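Diol-dehydratase (Roseburia inulinivorans, PDB 5I2A) is a B12-independent glycyl radical enzyme that probably acts as a lyase, dehydrating 1,2-propanediol. Local coordinates at residues A[166-174]-A[526-534]; A[411-420]-A[430-441]. All coordinates share one frame; numbering follows the deposited sequence.

Overall arrangement
Both contacts are buried, and their centres lie about 18 Å apart. Contact 2 lies in the chain between the segments of contact 1. Contact 1 joins the run from strand 165-167 into helix 171-190 to the turn after helix 525-529. Contact 2 is local and packs strand 409-412 and helix 413-422 against the end of helix 427-431 and the hairpin of strands 434-436 and 440-442. Its chemistry is more aromatic, with two tyrosine rings packed against isoleucines. Contact 1 depends more on one glutamine and on aliphatic packing. The two meet where T168 lies close to N434 and I436. H166 of contact 1 and E440 of contact 2 both bind the same 1,2-ethanediol, probably from the crystallisation liquor.

Contact 1: A[166-174]-A[526-534]; sequences HVTVQYETV and FESCLVDDC. With EDO (1,2-ethanediol), chain C.
The Q170 amide and the D532 carboxylate stand with their planes 71° apart. Q170 NE2 donates to D532 OD1 at 2.8 Å. OD1 lies near the amide plane, while the amide nitrogen sits above the carboxylate plane. The Y171 ring takes V169 CG1 over the centre of one face. At the edge of the H166 ring, NE2 donates to O2 of the 1,2-ethanediol at 2.8 Å.

Q170 is gripped at both ends. Its backbone N donates to L530 O at 3.0 Å. Its OE1 accepts from T173 OG1 at 2.7 Å and from a water that also bonds to C529 O. The chain runs extended beyond CG (chi2 165°), which carries the amide past L530 O to D532. With an alanine here, D532 OD1 and T173 OG1 would probably lose their amide partner.

Next to this polar link, V169 CG2 presses on L530 CB at 3.3 Å, closer than carbon atoms normally pack. V174 CG2 lies 3.8 Å from L530 CD2. V167 and V531 meet tip to tip through their CG2 methyls.

Q170 is the centre of an inverse gamma turn and occupies the N-cap position, right before helix 171-190. Its NE2 also bonds to G445 O. V174 and E527 pack on helix 262-279, F526 and C529 on helix 200-233. Strand 165-167 pairs in parallel with strand 283-285.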
# COMPACT_ATOMS: atom_id res chain seq x y z
N HIS A 166 -8.60 -7.03 19.77
CA HIS A 166 -9.86 -7.79 19.68
C HIS A 166 -9.63 -9.13 19.00
O HIS A 166 -10.19 -9.43 17.95
CB HIS A 166 -10.93 -6.96 18.95
CG HIS A 166 -11.37 -5.78 19.74
ND1 HIS A 166 -10.55 -4.70 19.98
CD2 HIS A 166 -12.51 -5.54 20.44
CE1 HIS A 166 -11.17 -3.84 20.76
NE2 HIS A 166 -12.38 -4.32 21.04
N VAL A 167 -8.77 -9.92 19.61
CA VAL A 167 -8.34 -11.17 19.03
C VAL A 167 -7.92 -12.14 20.13
O VAL A 167 -7.41 -11.73 21.19
CB VAL A 167 -7.17 -10.95 18.03
CG1 VAL A 167 -5.98 -10.31 18.74
CG2 VAL A 167 -6.74 -12.28 17.38
N THR A 168 -8.17 -13.42 19.87
CA THR A 168 -7.57 -14.51 20.61
C THR A 168 -6.60 -15.23 19.69
O THR A 168 -6.97 -15.95 18.77
CB THR A 168 -8.60 -15.52 21.12
OG1 THR A 168 -9.46 -14.88 22.05
CG2 THR A 168 -7.90 -16.71 21.77
N VAL A 169 -5.34 -15.05 20.01
CA VAL A 169 -4.24 -15.51 19.21
C VAL A 169 -4.01 -17.01 19.54
O VAL A 169 -4.64 -17.56 20.46
CB VAL A 169 -3.04 -14.60 19.54
CG1 VAL A 169 -2.13 -15.18 20.63
CG2 VAL A 169 -2.40 -14.04 18.35
N GLN A 170 -3.13 -17.69 18.81
CA GLN A 170 -2.84 -19.10 19.07
C GLN A 170 -1.87 -19.28 20.25
O GLN A 170 -0.71 -19.63 20.05
CB GLN A 170 -2.26 -19.78 17.82
CG GLN A 170 -3.24 -19.99 16.66
CD GLN A 170 -2.53 -20.33 15.34
OE1 GLN A 170 -1.40 -20.84 15.34
NE2 GLN A 170 -3.18 -20.05 14.21
N TYR A 171 -2.34 -19.03 21.47
CA TYR A 171 -1.50 -19.27 22.65
C TYR A 171 -1.00 -20.72 22.65
O TYR A 171 0.14 -20.99 23.01
CB TYR A 171 -2.25 -18.98 23.94
CG TYR A 171 -2.76 -17.56 24.07
CD1 TYR A 171 -1.96 -16.55 24.55
CD2 TYR A 171 -4.07 -17.25 23.73
CE1 TYR A 171 -2.43 -15.25 24.67
CE2 TYR A 171 -4.56 -15.96 23.84
CZ TYR A 171 -3.73 -14.97 24.32
OH TYR A 171 -4.21 -13.69 24.45
N GLU A 172 -1.87 -21.63 22.23
CA GLU A 172 -1.55 -23.05 22.27
C GLU A 172 -0.42 -23.41 21.30
O GLU A 172 0.32 -24.37 21.53
CB GLU A 172 -2.79 -23.88 21.97
CG GLU A 172 -3.31 -23.75 20.55
CD GLU A 172 -4.16 -22.49 20.31
OE1 GLU A 172 -4.45 -21.74 21.28
OE2 GLU A 172 -4.52 -22.26 19.14
N THR A 173 -0.28 -22.65 20.21
CA THR A 173 0.82 -22.89 19.29
C THR A 173 2.15 -22.55 19.98
O THR A 173 3.10 -23.31 19.90
CB THR A 173 0.69 -22.09 17.99
OG1 THR A 173 -0.47 -22.54 17.28
CG2 THR A 173 1.92 -22.28 17.13
N VAL A 174 2.19 -21.42 20.66
CA VAL A 174 3.40 -20.99 21.35
C VAL A 174 3.79 -22.00 22.45
O VAL A 174 4.95 -22.33 22.62
CB VAL A 174 3.24 -19.58 21.95
CG1 VAL A 174 4.48 -19.17 22.74
CG2 VAL A 174 2.93 -18.55 20.84
N PHE A 526 3.98 -9.67 14.57
CA PHE A 526 3.96 -10.65 15.66
C PHE A 526 2.54 -11.18 15.93
O PHE A 526 2.33 -12.39 15.99
CB PHE A 526 4.56 -10.12 16.97
CG PHE A 526 4.74 -11.21 17.99
CD1 PHE A 526 5.63 -12.26 17.73
CD2 PHE A 526 3.98 -11.26 19.15
CE1 PHE A 526 5.78 -13.32 18.62
CE2 PHE A 526 4.13 -12.31 20.06
CZ PHE A 526 5.03 -13.34 19.79
N GLU A 527 1.57 -10.28 16.10
CA GLU A 527 0.18 -10.73 16.21
C GLU A 527 -0.23 -11.59 15.00
O GLU A 527 -0.88 -12.62 15.17
CB GLU A 527 -0.75 -9.54 16.36
CG GLU A 527 -2.20 -9.91 16.70
CD GLU A 527 -3.08 -10.09 15.48
OE1 GLU A 527 -2.67 -9.67 14.37
OE2 GLU A 527 -4.19 -10.64 15.62
N SER A 528 0.19 -11.20 13.80
CA SER A 528 -0.21 -11.94 12.60
C SER A 528 0.31 -13.38 12.56
O SER A 528 -0.39 -14.28 12.09
CB SER A 528 0.24 -11.20 11.32
OG SER A 528 -0.43 -9.96 11.18
N CYS A 529 1.53 -13.60 13.04
CA CYS A 529 2.14 -14.91 12.88
C CYS A 529 1.42 -15.94 13.75
O CYS A 529 1.52 -17.13 13.50
CB CYS A 529 3.64 -14.89 13.21
SG CYS A 529 4.13 -14.81 14.96
N LEU A 530 0.67 -15.46 14.74
CA LEU A 530 -0.09 -16.36 15.60
C LEU A 530 -1.57 -16.47 15.18
O LEU A 530 -2.42 -16.94 15.95
CB LEU A 530 0.03 -15.90 17.05
CG LEU A 530 1.46 -15.76 17.57
CD1 LEU A 530 1.45 -15.29 19.01
CD2 LEU A 530 2.20 -17.10 17.41
N VAL A 531 -1.88 -16.05 13.95
CA VAL A 531 -3.24 -16.14 13.42
C VAL A 531 -3.22 -16.75 12.01
O VAL A 531 -2.58 -16.19 11.13
CB VAL A 531 -3.93 -14.75 13.36
CG1 VAL A 531 -5.30 -14.85 12.67
CG2 VAL A 531 -4.05 -14.11 14.74
N ASP A 532 -3.92 -17.87 11.79
CA ASP A 532 -4.07 -18.41 10.43
C ASP A 532 -4.89 -17.43 9.58
O ASP A 532 -5.88 -16.89 10.07
CB ASP A 532 -4.79 -19.76 10.42
CG ASP A 532 -4.07 -20.83 11.21
OD1 ASP A 532 -2.85 -20.71 11.47
OD2 ASP A 532 -4.74 -21.81 11.56
N ASP A 533 -4.54 -17.23 8.31
CA ASP A 533 -3.49 -17.94 7.59
C ASP A 533 -2.38 -16.99 7.13
O ASP A 533 -1.96 -17.03 5.97
CB ASP A 533 -4.07 -18.62 6.34
CG ASP A 533 -4.13 -20.13 6.46
OD1 ASP A 533 -3.32 -20.71 7.20
OD2 ASP A 533 -5.00 -20.73 5.79
N CYS A 534 -1.95 -16.11 8.03
CA CYS A 534 -1.07 -15.03 7.63
C CYS A 534 0.25 -15.51 7.03
O CYS A 534 0.69 -15.02 5.99
CB CYS A 534 -0.83 -14.11 8.82
SG CYS A 534 -2.37 -13.32 9.37
C1 EDO C . -15.24 -4.78 23.67
O1 EDO C . -14.43 -5.76 23.03
C2 EDO C . -14.31 -3.64 24.11
O2 EDO C . -13.78 -2.91 22.99
O HOH W 1 0.88 -19.88 13.88

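Contact 2: A[411-420]-A[430-441]; sequences YNDEVIIPAL and ARNYNIIGCVEP. With EDO (1,2-ethanediol), chain C.
Y433 has CG between its backbone N and its carbonyl carbon (chi1 83°), and this stands the ring against helix 413-422. The I416 side chain crosses it at about a right angle. I416 CG2, anti to its own backbone N, sits 3.5 Å from the Y433 ring centroid, almost straight above it. Y411 instead has CG beside its backbone N (chi1 -60°), and its ring reaches out over the hairpin. I435 CG1 covers one face of that ring, 3.5 Å from the centroid. Both are CH-pi contacts.

Each tyrosine ends in a hydrogen bond. Y411 OH donates to C438 O at 2.5 Å, in the carbonyl plane. Y433 OH donates to D413 OD1 at 2.7 Å, on the anti side of the carboxylate. OD2 of D413 has its own partners, a salt bridge to R384 and a bond from Q352.

Aliphatic groups fill in around the rings. L420 CD1 lies 3.5 Å from Y433 CB. I416 CG2 also touches P441 CB at 3.6 Å, and I417 and L420 close on the methyl of A430. N412 caps the helix, its OD1 accepting from E414 N, while its ND2 bonds to G785 O.

The hairpin of strands 434-436 and 440-442 is closed by G437, C438 and V439. E440 OE1 accepts from C438 N and V439 N, both from the same face of its carboxylate. E440 OE2 accepts from O1 of the 1,2-ethanediol at 2.6 Å. The GCVEP sequence resembles the loop that bears the thiyl-radical cysteine in other glycyl radical enzymes. Y411 and E440 thus hold the backbone of this turn from its carbonyl and its N-H groups, consistent with a fixed cysteine loop beside a diol pocket.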
# COMPACT_ATOMS: atom_id res chain seq x y z
N TYR A 411 -22.52 -17.30 28.62
CA TYR A 411 -22.70 -17.33 27.16
C TYR A 411 -23.35 -18.64 26.71
O TYR A 411 -23.03 -19.71 27.20
CB TYR A 411 -21.36 -17.11 26.45
CG TYR A 411 -20.74 -15.77 26.82
CD1 TYR A 411 -21.03 -14.62 26.08
CD2 TYR A 411 -19.92 -15.65 27.93
CE1 TYR A 411 -20.49 -13.39 26.43
CE2 TYR A 411 -19.37 -14.42 28.29
CZ TYR A 411 -19.66 -13.30 27.55
OH TYR A 411 -19.13 -12.10 27.93
N ASN A 412 -24.25 -18.53 25.74
CA ASN A 412 -25.05 -19.66 25.30
C ASN A 412 -24.48 -20.35 24.04
O ASN A 412 -24.73 -19.92 22.91
CB ASN A 412 -26.48 -19.18 25.06
CG ASN A 412 -27.44 -20.31 24.69
OD1 ASN A 412 -27.09 -21.48 24.77
ND2 ASN A 412 -28.65 -19.94 24.29
N ASP A 413 -23.73 -21.43 24.26
CA ASP A 413 -23.26 -22.30 23.17
C ASP A 413 -24.30 -22.57 22.10
O ASP A 413 -24.00 -22.52 20.90
CB ASP A 413 -22.81 -23.66 23.72
CG ASP A 413 -21.38 -23.66 24.22
OD1 ASP A 413 -20.86 -22.58 24.56
OD2 ASP A 413 -20.76 -24.75 24.28
N GLU A 414 -25.53 -22.87 22.52
CA GLU A 414 -26.54 -23.36 21.60
C GLU A 414 -26.99 -22.32 20.59
O GLU A 414 -27.53 -22.66 19.53
CB GLU A 414 -27.75 -23.90 22.37
CG GLU A 414 -27.72 -25.42 22.51
CD GLU A 414 -27.06 -25.85 23.80
OE1 GLU A 414 -27.15 -25.09 24.78
OE2 GLU A 414 -26.44 -26.93 23.85
N VAL A 415 -26.77 -21.05 20.91
CA VAL A 415 -27.05 -19.96 19.97
C VAL A 415 -25.77 -19.51 19.27
O VAL A 415 -25.79 -19.21 18.08
CB VAL A 415 -27.69 -18.75 20.71
CG1 VAL A 415 -27.68 -17.51 19.84
CG2 VAL A 415 -29.10 -19.11 21.12
N ILE A 416 -24.67 -19.44 20.01
CA ILE A 416 -23.44 -18.88 19.47
C ILE A 416 -22.82 -19.79 18.40
O ILE A 416 -22.41 -19.32 17.36
CB ILE A 416 -22.43 -18.60 20.59
CG1 ILE A 416 -22.92 -17.41 21.43
CG2 ILE A 416 -21.03 -18.37 20.03
CD1 ILE A 416 -22.11 -17.16 22.68
N ILE A 417 -22.82 -21.09 18.65
CA ILE A 417 -22.21 -22.04 17.72
C ILE A 417 -22.91 -22.02 16.35
O ILE A 417 -22.24 -21.88 15.34
CB ILE A 417 -22.18 -23.47 18.36
CG1 ILE A 417 -21.08 -23.51 19.43
CG2 ILE A 417 -21.96 -24.55 17.30
CD1 ILE A 417 -21.12 -24.70 20.31
N PRO A 418 -24.25 -22.12 16.30
CA PRO A 418 -24.86 -21.97 14.98
C PRO A 418 -24.65 -20.58 14.35
O PRO A 418 -24.53 -20.50 13.12
CB PRO A 418 -26.34 -22.21 15.25
CG PRO A 418 -26.37 -23.09 16.44
CD PRO A 418 -25.23 -22.58 17.30
N ALA A 419 -24.60 -19.52 15.15
CA ALA A 419 -24.40 -18.19 14.57
C ALA A 419 -23.03 -18.11 13.89
O ALA A 419 -22.91 -17.56 12.79
CB ALA A 419 -24.53 -17.10 15.63
N LEU A 420 -22.01 -18.68 14.52
CA LEU A 420 -20.68 -18.69 13.92
C LEU A 420 -20.65 -19.50 12.63
O LEU A 420 -20.03 -19.09 11.65
CB LEU A 420 -19.65 -19.25 14.90
CG LEU A 420 -19.36 -18.33 16.09
CD1 LEU A 420 -18.56 -19.08 17.12
CD2 LEU A 420 -18.63 -17.07 15.64
N ALA A 430 -16.42 -23.67 15.31
CA ALA A 430 -17.41 -22.95 16.09
C ALA A 430 -17.49 -23.53 17.49
O ALA A 430 -17.64 -22.80 18.46
CB ALA A 430 -18.78 -23.01 15.39
N ARG A 431 -17.37 -24.86 17.59
CA ARG A 431 -17.40 -25.53 18.88
C ARG A 431 -16.26 -25.13 19.78
O ARG A 431 -16.35 -25.27 21.00
CB ARG A 431 -17.38 -27.05 18.70
CG ARG A 431 -18.75 -27.66 18.72
CD ARG A 431 -18.72 -29.17 18.59
NE ARG A 431 -20.05 -29.70 18.30
CZ ARG A 431 -20.28 -30.93 17.88
NH1 ARG A 431 -19.27 -31.78 17.71
NH2 ARG A 431 -21.53 -31.33 17.65
N ASN A 432 -15.19 -24.64 19.18
CA ASN A 432 -14.04 -24.21 19.94
C ASN A 432 -14.03 -22.70 20.18
O ASN A 432 -12.99 -22.12 20.44
CB ASN A 432 -12.75 -24.63 19.23
CG ASN A 432 -11.55 -24.52 20.13
OD1 ASN A 432 -11.60 -24.95 21.28
ND2 ASN A 432 -10.47 -23.90 19.65
N TYR A 433 -15.19 -22.06 20.09
CA TYR A 433 -15.20 -20.60 20.20
C TYR A 433 -14.82 -20.10 21.60
O TYR A 433 -14.99 -20.80 22.61
CB TYR A 433 -16.57 -20.03 19.80
CG TYR A 433 -17.62 -20.04 20.90
CD1 TYR A 433 -17.75 -18.96 21.77
CD2 TYR A 433 -18.50 -21.10 21.05
CE1 TYR A 433 -18.71 -18.94 22.77
CE2 TYR A 433 -19.46 -21.10 22.06
CZ TYR A 433 -19.56 -20.01 22.91
OH TYR A 433 -20.51 -19.99 23.91
N ASN A 434 -14.32 -18.88 21.66
CA ASN A 434 -14.34 -18.18 22.93
C ASN A 434 -14.87 -16.77 22.72
O ASN A 434 -15.30 -16.42 21.62
CB ASN A 434 -12.96 -18.18 23.60
CG ASN A 434 -11.89 -17.52 22.76
OD1 ASN A 434 -11.05 -18.19 22.18
ND2 ASN A 434 -11.88 -16.19 22.75
N ILE A 435 -14.88 -15.98 23.78
CA ILE A 435 -15.41 -14.63 23.71
C ILE A 435 -14.25 -13.62 23.63
O ILE A 435 -13.21 -13.80 24.24
CB ILE A 435 -16.32 -14.32 24.92
CG1 ILE A 435 -17.58 -15.21 24.89
CG2 ILE A 435 -16.73 -12.84 24.97
CD1 ILE A 435 -18.46 -15.05 23.62
N ILE A 436 -14.45 -12.58 22.83
CA ILE A 436 -13.52 -11.48 22.72
C ILE A 436 -14.07 -10.30 23.49
O ILE A 436 -15.24 -9.96 23.33
CB ILE A 436 -13.33 -11.05 21.24
CG1 ILE A 436 -12.79 -12.21 20.39
CG2 ILE A 436 -12.47 -9.77 21.15
CD1 ILE A 436 -11.40 -12.70 20.77
N GLY A 437 -13.23 -9.65 24.30
CA GLY A 437 -13.61 -8.40 24.93
C GLY A 437 -14.82 -8.50 25.86
O GLY A 437 -14.74 -9.08 26.94
N CYS A 438 -15.94 -7.93 25.42
CA CYS A 438 -17.17 -7.93 26.22
C CYS A 438 -18.05 -9.16 25.94
O CYS A 438 -18.27 -9.97 26.83
CB CYS A 438 -17.97 -6.66 25.96
SG CYS A 438 -17.21 -5.14 26.64
N VAL A 439 -18.57 -9.30 24.72
CA VAL A 439 -19.52 -10.36 24.40
C VAL A 439 -19.36 -10.93 22.98
O VAL A 439 -20.26 -11.59 22.47
CB VAL A 439 -20.97 -9.89 24.56
CG1 VAL A 439 -21.29 -9.49 26.00
CG2 VAL A 439 -21.26 -8.75 23.61
N GLU A 440 -18.21 -10.68 22.36
CA GLU A 440 -18.06 -10.95 20.93
C GLU A 440 -17.43 -12.32 20.65
O GLU A 440 -16.27 -12.55 20.95
CB GLU A 440 -17.23 -9.83 20.27
CG GLU A 440 -17.70 -8.42 20.63
CD GLU A 440 -16.83 -7.75 21.68
OE1 GLU A 440 -17.27 -7.62 22.84
OE2 GLU A 440 -15.71 -7.33 21.35
N PRO A 441 -18.20 -13.24 20.07
CA PRO A 441 -17.67 -14.60 19.88
C PRO A 441 -16.76 -14.73 18.66
O PRO A 441 -16.94 -14.02 17.67
CB PRO A 441 -18.93 -15.45 19.72
CG PRO A 441 -19.95 -14.52 19.20
CD PRO A 441 -19.62 -13.14 19.70
C1 EDO C . -15.24 -4.78 23.67
O1 EDO C . -14.43 -5.76 23.03
C2 EDO C . -14.31 -3.64 24.11
O2 EDO C . -13.78 -2.91 22.99